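Local coordinates for protein DNA polymerase beta (Leishmania infantum, PDB 4P4O) that probably carries out template-dependent DNA synthesis in base excision repair, adding deoxyribonucleotides to a DNA end as a family X polymerase, at residues A[153-158]-A[195-200]; A[179-184]-A[199-204]. One frame throughout, in Å; residues are numbered along the deposited sequence.

Overall arrangement
Both contacts use strand 193-203 of the palm sheet, and their centres lie 16 Å apart: contact 1 sets residues 153-158 beside its Asp196 end, contact 2 pairs it with strand 179-183. Contact 1 is the active-site end, where Asp196 and Asp198 bind the magnesium ion that in turn holds the triphosphate of the incoming nucleotide analogue. Ala199 and Ile200 belong to both. The two are joined by a probable hydrogen bond from Cys184 N to Asp198 O, 2.8 Å, and by Val197 CG1 packing on Ile183 CD1 at 3.7 Å. The Cys184 side chain comes within about 5 Å of that of Asp198 and about 8 Å of the magnesium ion, nearest atoms in each case.

Contact 1: residues A[153-158]-A[195-200]; sequences EKIPMQ and GDVDAI. With MG (magnesium ion), chain G; D3T (2',3'-dideoxy-thymidine-5'-triphosphate), chain E.
Six oxygens grip the magnesium ion, and one of them, OD1 of Asp196 at 2.3 Å, comes from the residue whose backbone packs on Ile155. Asp198 OD2 lies 2.2 Å from the magnesium. The other four ligands are one oxygen from each phosphate of the dideoxythymidine triphosphate and a water, and they complete an octahedron in which Asp196 OD1 faces the beta-phosphate oxygen, Asp198 OD2 the gamma oxygen, and the water the alpha oxygen. That water also donates to Asp196 O at 2.9 Å, so the metal shell is tied to the main chain. Asp196 reaches the ion with CG tucked between its own N and carbonyl carbon (chi1 63°). Asp196 OD1 and Asp198 OD2 take neighbouring corners of the octahedron, where the shared cation lets two like charges sit close. Gly195 N-H points almost straight at O3G of the gamma phosphate, 2.7 Å and 173°, and the lack of a side chain lets the phosphate lie close.

The partner segment works from behind. CD1 of Ile155 lies 3.8 Å from Asp196 CA and 4.0 Å from Val197 CG2; an extended chi2 of 176° carries the methyl that far. Lys154 lays its CD against Gly195 CA at 3.9 Å. Lys154 NZ stays 5.5 Å from D3T O2G, too far for a salt bridge. As in other family X polymerases, a metal bound to all three phosphates is the nucleotide-binding one. Asp273 comes near Asp198 OD1, consistent with a third carboxylate of the site.

In the fold, short strand 155-156 runs antiparallel to strand 193-203, with Ile155 hydrogen-bonded to Ser194, while strand 270-277 pairs with Val197 and helix 157-175 packs on Ile155 through Ser160 and on Val197 through His163.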
loop_
_atom_site.group_PDB
_atom_site.type_symbol
_atom_site.label_atom_id
_atom_site.label_comp_id
_atom_site.label_asym_id
_atom_site.label_seq_id
_atom_site.Cartn_x
_atom_site.Cartn_y
_atom_site.Cartn_z
ATOM N N GLU A 153 -11.576 1.885 -12.851
ATOM C CA GLU A 153 -12.339 0.654 -13.039
ATOM C C GLU A 153 -11.943 -0.361 -11.970
ATOM O O GLU A 153 -10.762 -0.587 -11.728
ATOM C CB GLU A 153 -12.098 0.081 -14.439
ATOM C CG GLU A 153 -12.791 0.859 -15.551
ATOM C CD GLU A 153 -14.261 0.480 -15.712
ATOM O OE1 GLU A 153 -14.698 0.331 -16.863
ATOM O OE2 GLU A 153 -14.976 0.317 -14.697
ATOM N N LYS A 154 -12.932 -0.954 -11.315
ATOM C CA LYS A 154 -12.656 -1.974 -10.321
ATOM C C LYS A 154 -12.250 -3.269 -10.994
ATOM O O LYS A 154 -12.689 -3.564 -12.100
ATOM C CB LYS A 154 -13.870 -2.192 -9.415
ATOM C CG LYS A 154 -14.115 -1.028 -8.479
ATOM C CD LYS A 154 -12.790 -0.543 -7.893
ATOM C CE LYS A 154 -12.977 0.658 -6.987
ATOM N NZ LYS A 154 -13.752 0.293 -5.771
ATOM N N ILE A 155 -11.415 -4.040 -10.312
ATOM C CA ILE A 155 -10.942 -5.311 -10.830
ATOM C C ILE A 155 -11.787 -6.463 -10.290
ATOM O O ILE A 155 -11.882 -6.648 -9.084
ATOM C CB ILE A 155 -9.492 -5.574 -10.405
ATOM C CG1 ILE A 155 -8.588 -4.384 -10.740
ATOM C CG2 ILE A 155 -8.995 -6.887 -11.009
ATOM C CD1 ILE A 155 -7.159 -4.581 -10.245
ATOM N N PRO A 156 -12.395 -7.254 -11.185
ATOM C CA PRO A 156 -13.194 -8.378 -10.679
ATOM C C PRO A 156 -12.293 -9.483 -10.136
ATOM O O PRO A 156 -11.220 -9.731 -10.701
ATOM C CB PRO A 156 -13.979 -8.851 -11.916
ATOM C CG PRO A 156 -13.172 -8.376 -13.082
ATOM C CD PRO A 156 -12.486 -7.104 -12.649
ATOM N N MET A 157 -12.732 -10.128 -9.057
ATOM C CA MET A 157 -11.954 -11.176 -8.397
ATOM C C MET A 157 -11.318 -12.183 -9.358
ATOM O O MET A 157 -10.165 -12.594 -9.173
ATOM C CB MET A 157 -12.804 -11.919 -7.358
ATOM C CG MET A 157 -12.159 -13.222 -6.865
ATOM S SD MET A 157 -12.963 -13.986 -5.424
ATOM C CE MET A 157 -12.480 -12.869 -4.091
ATOM N N GLN A 158 -12.072 -12.589 -10.372
ATOM C CA GLN A 158 -11.567 -13.583 -11.313
ATOM C C GLN A 158 -10.343 -13.078 -12.074
ATOM O O GLN A 158 -9.452 -13.857 -12.394
ATOM C CB GLN A 158 -12.653 -14.051 -12.287
ATOM C CG GLN A 158 -12.170 -15.151 -13.234
ATOM C CD GLN A 158 -11.361 -16.237 -12.515
ATOM O OE1 GLN A 158 -11.824 -16.827 -11.530
ATOM N NE2 GLN A 158 -10.144 -16.496 -13.003
ATOM N N GLY A 195 -9.755 -2.591 -5.832
ATOM C CA GLY A 195 -9.252 -1.386 -6.461
ATOM C C GLY A 195 -7.901 -1.574 -7.144
ATOM O O GLY A 195 -7.579 -0.856 -8.086
ATOM N N ASP A 196 -7.104 -2.530 -6.668
ATOM C CA ASP A 196 -5.767 -2.737 -7.219
ATOM C C ASP A 196 -5.179 -4.099 -6.871
ATOM O O ASP A 196 -5.865 -4.971 -6.331
ATOM C CB ASP A 196 -4.817 -1.624 -6.768
ATOM C CG ASP A 196 -4.614 -1.598 -5.258
ATOM O OD1 ASP A 196 -4.654 -2.678 -4.647
ATOM O OD2 ASP A 196 -4.412 -0.509 -4.686
ATOM N N VAL A 197 -3.908 -4.287 -7.209
ATOM C CA VAL A 197 -3.223 -5.537 -6.896
ATOM C C VAL A 197 -2.097 -5.277 -5.902
ATOM O O VAL A 197 -1.133 -4.584 -6.221
ATOM C CB VAL A 197 -2.671 -6.236 -8.163
ATOM C CG1 VAL A 197 -1.988 -7.547 -7.795
ATOM C CG2 VAL A 197 -3.785 -6.487 -9.164
ATOM N N ASP A 198 -2.241 -5.829 -4.693
ATOM C CA ASP A 198 -1.246 -5.660 -3.637
ATOM C C ASP A 198 -0.451 -6.925 -3.439
ATOM O O ASP A 198 -0.916 -7.849 -2.771
ATOM C CB ASP A 198 -1.915 -5.310 -2.320
ATOM C CG ASP A 198 -2.626 -3.998 -2.376
ATOM O OD1 ASP A 198 -1.961 -2.960 -2.565
ATOM O OD2 ASP A 198 -3.852 -4.008 -2.221
ATOM N N ALA A 199 0.752 -6.959 -4.007
ATOM C CA ALA A 199 1.575 -8.154 -3.943
ATOM C C ALA A 199 2.662 -8.056 -2.885
ATOM O O ALA A 199 3.230 -6.979 -2.654
ATOM C CB ALA A 199 2.190 -8.458 -5.301
ATOM N N ILE A 200 2.952 -9.195 -2.254
ATOM C CA ILE A 200 4.113 -9.308 -1.379
ATOM C C ILE A 200 5.061 -10.267 -2.039
ATOM O O ILE A 200 4.667 -11.374 -2.401
ATOM C CB ILE A 200 3.777 -9.907 0.006
ATOM C CG1 ILE A 200 2.798 -9.022 0.769
ATOM C CG2 ILE A 200 5.058 -10.112 0.838
ATOM C CD1 ILE A 200 2.350 -9.648 2.081
HETATM MG MG MG G . -5.689 -2.963 -2.645
HETATM P PA D3T E . -5.400 -0.590 -0.356
HETATM O O1A D3T E . -5.137 -1.190 -1.693
HETATM O O2A D3T E . -5.500 0.934 -0.470
HETATM O "O5'" D3T E . -4.156 -0.970 0.613
HETATM C "C5'" D3T E . -3.588 -2.180 0.691
HETATM C "C4'" D3T E . -3.336 -2.627 2.041
HETATM O "O4'" D3T E . -2.473 -1.645 2.678
HETATM C "C1'" D3T E . -2.957 -1.337 3.947
HETATM N N1 D3T E . -3.010 0.066 4.192
HETATM C C6 D3T E . -3.534 0.833 3.231
HETATM C C2 D3T E . -2.590 0.618 5.340
HETATM O O2 D3T E . -2.113 -0.093 6.251
HETATM N N3 D3T E . -2.670 1.945 5.543
HETATM C C4 D3T E . -3.181 2.736 4.592
HETATM O O4 D3T E . -3.277 4.122 4.807
HETATM C C5 D3T E . -3.631 2.202 3.405
HETATM C C5M D3T E . -4.243 3.092 2.300
HETATM C "C2'" D3T E . -4.337 -1.905 4.052
HETATM C "C3'" D3T E . -4.596 -2.622 2.809
HETATM O O3A D3T E . -6.735 -1.104 0.243
HETATM P PB D3T E . -7.525 -2.437 -0.049
HETATM O O1B D3T E . -6.684 -3.492 -0.721
HETATM O O2B D3T E . -8.061 -2.998 1.275
HETATM O O3B D3T E . -8.783 -2.075 -1.000
HETATM P PG D3T E . -8.793 -1.879 -2.554
HETATM O O1G D3T E . -7.535 -2.201 -3.251
HETATM O O2G D3T E . -9.182 -0.431 -2.795
HETATM O O3G D3T E . -9.887 -2.800 -3.103
HETATM O O HOH W 1 -6.437 -5.104 -3.480
#

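Contact 2: residues A[179-184]-A[199-204]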
loop_
_atom_site.group_PDB
_atom_site.type_symbol
_atom_site.label_atom_id
_atom_site.label_comp_id
_atom_site.label_asym_id
_atom_site.label_seq_id
_atom_site.Cartn_x
_atom_site.Cartn_y
_atom_site.Cartn_z
ATOM N N PHE A 179 11.943 -17.785 -3.954
ATOM C CA PHE A 179 11.049 -16.632 -3.793
ATOM C C PHE A 179 9.580 -16.980 -3.885
ATOM O O PHE A 179 9.202 -18.004 -4.442
ATOM C CB PHE A 179 11.388 -15.512 -4.784
ATOM C CG PHE A 179 12.564 -14.685 -4.365
ATOM C CD1 PHE A 179 13.858 -15.100 -4.655
ATOM C CD2 PHE A 179 12.376 -13.506 -3.653
ATOM C CE1 PHE A 179 14.954 -14.342 -4.255
ATOM C CE2 PHE A 179 13.456 -12.744 -3.253
ATOM C CZ PHE A 179 14.746 -13.161 -3.551
ATOM N N SER A 180 8.748 -16.109 -3.337
ATOM C CA SER A 180 7.321 -16.362 -3.311
ATOM C C SER A 180 6.530 -15.067 -3.496
ATOM O O SER A 180 6.947 -13.990 -3.055
ATOM C CB SER A 180 6.951 -17.074 -2.000
ATOM O OG SER A 180 5.559 -17.087 -1.800
ATOM N N ILE A 181 5.390 -15.183 -4.165
ATOM C CA ILE A 181 4.506 -14.051 -4.389
ATOM C C ILE A 181 3.177 -14.365 -3.740
ATOM O O ILE A 181 2.643 -15.449 -3.926
ATOM C CB ILE A 181 4.216 -13.837 -5.890
ATOM C CG1 ILE A 181 5.353 -13.085 -6.573
ATOM C CG2 ILE A 181 2.918 -13.042 -6.063
ATOM C CD1 ILE A 181 5.385 -11.603 -6.236
ATOM N N LEU A 182 2.631 -13.421 -2.986
ATOM C CA LEU A 182 1.267 -13.568 -2.475
ATOM C C LEU A 182 0.464 -12.288 -2.715
ATOM O O LEU A 182 0.942 -11.180 -2.458
ATOM C CB LEU A 182 1.279 -13.914 -0.980
ATOM C CG LEU A 182 -0.093 -14.072 -0.310
ATOM C CD1 LEU A 182 -0.792 -15.371 -0.730
ATOM C CD2 LEU A 182 0.043 -13.993 1.206
ATOM N N ILE A 183 -0.754 -12.438 -3.212
ATOM C CA ILE A 183 -1.626 -11.290 -3.379
ATOM C C ILE A 183 -2.476 -11.084 -2.128
ATOM O O ILE A 183 -3.086 -12.025 -1.614
ATOM C CB ILE A 183 -2.520 -11.424 -4.635
ATOM C CG1 ILE A 183 -1.657 -11.710 -5.867
ATOM C CG2 ILE A 183 -3.362 -10.166 -4.839
ATOM C CD1 ILE A 183 -0.654 -10.619 -6.163
ATOM N N CYS A 184 -2.497 -9.852 -1.633
ATOM C CA CYS A 184 -3.246 -9.539 -0.427
ATOM C C CYS A 184 -4.348 -8.536 -0.747
ATOM O O CYS A 184 -5.112 -8.741 -1.680
ATOM C CB CYS A 184 -2.297 -9.023 0.664
ATOM S SG CYS A 184 -1.047 -10.266 1.145
ATOM N N ALA A 199 0.752 -6.959 -4.007
ATOM C CA ALA A 199 1.575 -8.154 -3.943
ATOM C C ALA A 199 2.662 -8.056 -2.885
ATOM O O ALA A 199 3.230 -6.979 -2.654
ATOM C CB ALA A 199 2.190 -8.458 -5.301
ATOM N N ILE A 200 2.952 -9.195 -2.254
ATOM C CA ILE A 200 4.113 -9.308 -1.379
ATOM C C ILE A 200 5.061 -10.267 -2.039
ATOM O O ILE A 200 4.667 -11.374 -2.401
ATOM C CB ILE A 200 3.777 -9.907 0.006
ATOM C CG1 ILE A 200 2.798 -9.022 0.769
ATOM C CG2 ILE A 200 5.058 -10.112 0.838
ATOM C CD1 ILE A 200 2.350 -9.648 2.081
ATOM N N LEU A 201 6.312 -9.833 -2.189
ATOM C CA LEU A 201 7.373 -10.677 -2.691
ATOM C C LEU A 201 8.316 -10.988 -1.528
ATOM O O LEU A 201 8.761 -10.088 -0.821
ATOM C CB LEU A 201 8.112 -9.961 -3.826
ATOM C CG LEU A 201 9.388 -10.624 -4.368
ATOM C CD1 LEU A 201 9.093 -11.977 -5.085
ATOM C CD2 LEU A 201 10.167 -9.644 -5.288
ATOM N N SER A 202 8.607 -12.265 -1.313
ATOM C CA SER A 202 9.460 -12.638 -0.198
ATOM C C SER A 202 10.186 -13.966 -0.430
ATOM O O SER A 202 9.778 -14.779 -1.253
ATOM C CB SER A 202 8.651 -12.676 1.104
ATOM O OG SER A 202 7.624 -13.654 1.061
ATOM N N ARG A 203 11.289 -14.153 0.284
ATOM C CA ARG A 203 11.994 -15.425 0.277
ATOM C C ARG A 203 11.261 -16.462 1.130
ATOM O O ARG A 203 10.696 -16.149 2.180
ATOM C CB ARG A 203 13.453 -15.241 0.724
ATOM C CG ARG A 203 14.260 -14.389 -0.255
ATOM C CD ARG A 203 15.684 -14.141 0.223
ATOM N NE ARG A 203 16.424 -15.384 0.389
ATOM C CZ ARG A 203 17.100 -15.986 -0.581
ATOM N NH1 ARG A 203 17.135 -15.458 -1.796
ATOM N NH2 ARG A 203 17.742 -17.122 -0.335
ATOM N N THR A 204 11.234 -17.695 0.650
ATOM C CA THR A 204 10.568 -18.764 1.378
ATOM C C THR A 204 11.302 -19.090 2.674
ATOM O O THR A 204 12.413 -18.615 2.917
ATOM C CB THR A 204 10.516 -20.034 0.551
ATOM O OG1 THR A 204 11.856 -20.470 0.304
ATOM C CG2 THR A 204 9.806 -19.776 -0.784
HETATM O O HOH W 2 5.458 -13.463 -0.599
#
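Phe179 and Arg203 both set CG anti to the carbonyl carbon, chi1 -79° and -65°, and in their non-hydrogen-bonded antiparallel pair this brings the arginine chain over one face of the ring. Arg203 CG makes a CH-pi contact 3.8 Å from the Phe179 centroid, offset toward the rim. A bend at chi3 (60°) then turns the guanidinium nearly perpendicular to the ring, with NH1 3.5 Å from Phe179 CE1.

The sheet face that carries Phe179, Ile181, Ile183, Ala199 and Leu201 continues as hydrocarbon. Leu201 CD1 sits 3.9 Å from Phe179 CD2 and is shared with Ile181, whose CD1 also lies 3.9 Å from it. Ile183 CD1 covers the methyl of Ala199, CD1 to CB 3.7 Å. Helix 157-175 closes over this face, Cys171 meeting Phe179, Ile181 and Leu201. On the face of Leu182, Ile200 and Ser202, covered by helix 282-290, Cys184 SG rests on Ile200 CD1 at 3.6 Å.

In the palm sheet, strand 179-183 pairs with 193-203 just past the metal-binding aspartates, through two main-chain hydrogen bonds in each of the pairs Ser180-Ser202 and Leu182-Ile200. The shortest, Ser180 N to Ser202 O at 2.7 Å, is also the most bent at its N-H. One water donates to both Ser180 O and Ile200 O, with Ser202 OG 2.7 Å away as its third partner.

Chemically, the facing edges bond each other and strand 270-277 takes the far edge of 199-203; one face is apolar from Ile181 to Ala199, the other mixes Leu182 and Ile200 with serines and water, and Arg203 spends its methylene and NH1 on the ring and turns NH2 to Pro208 O.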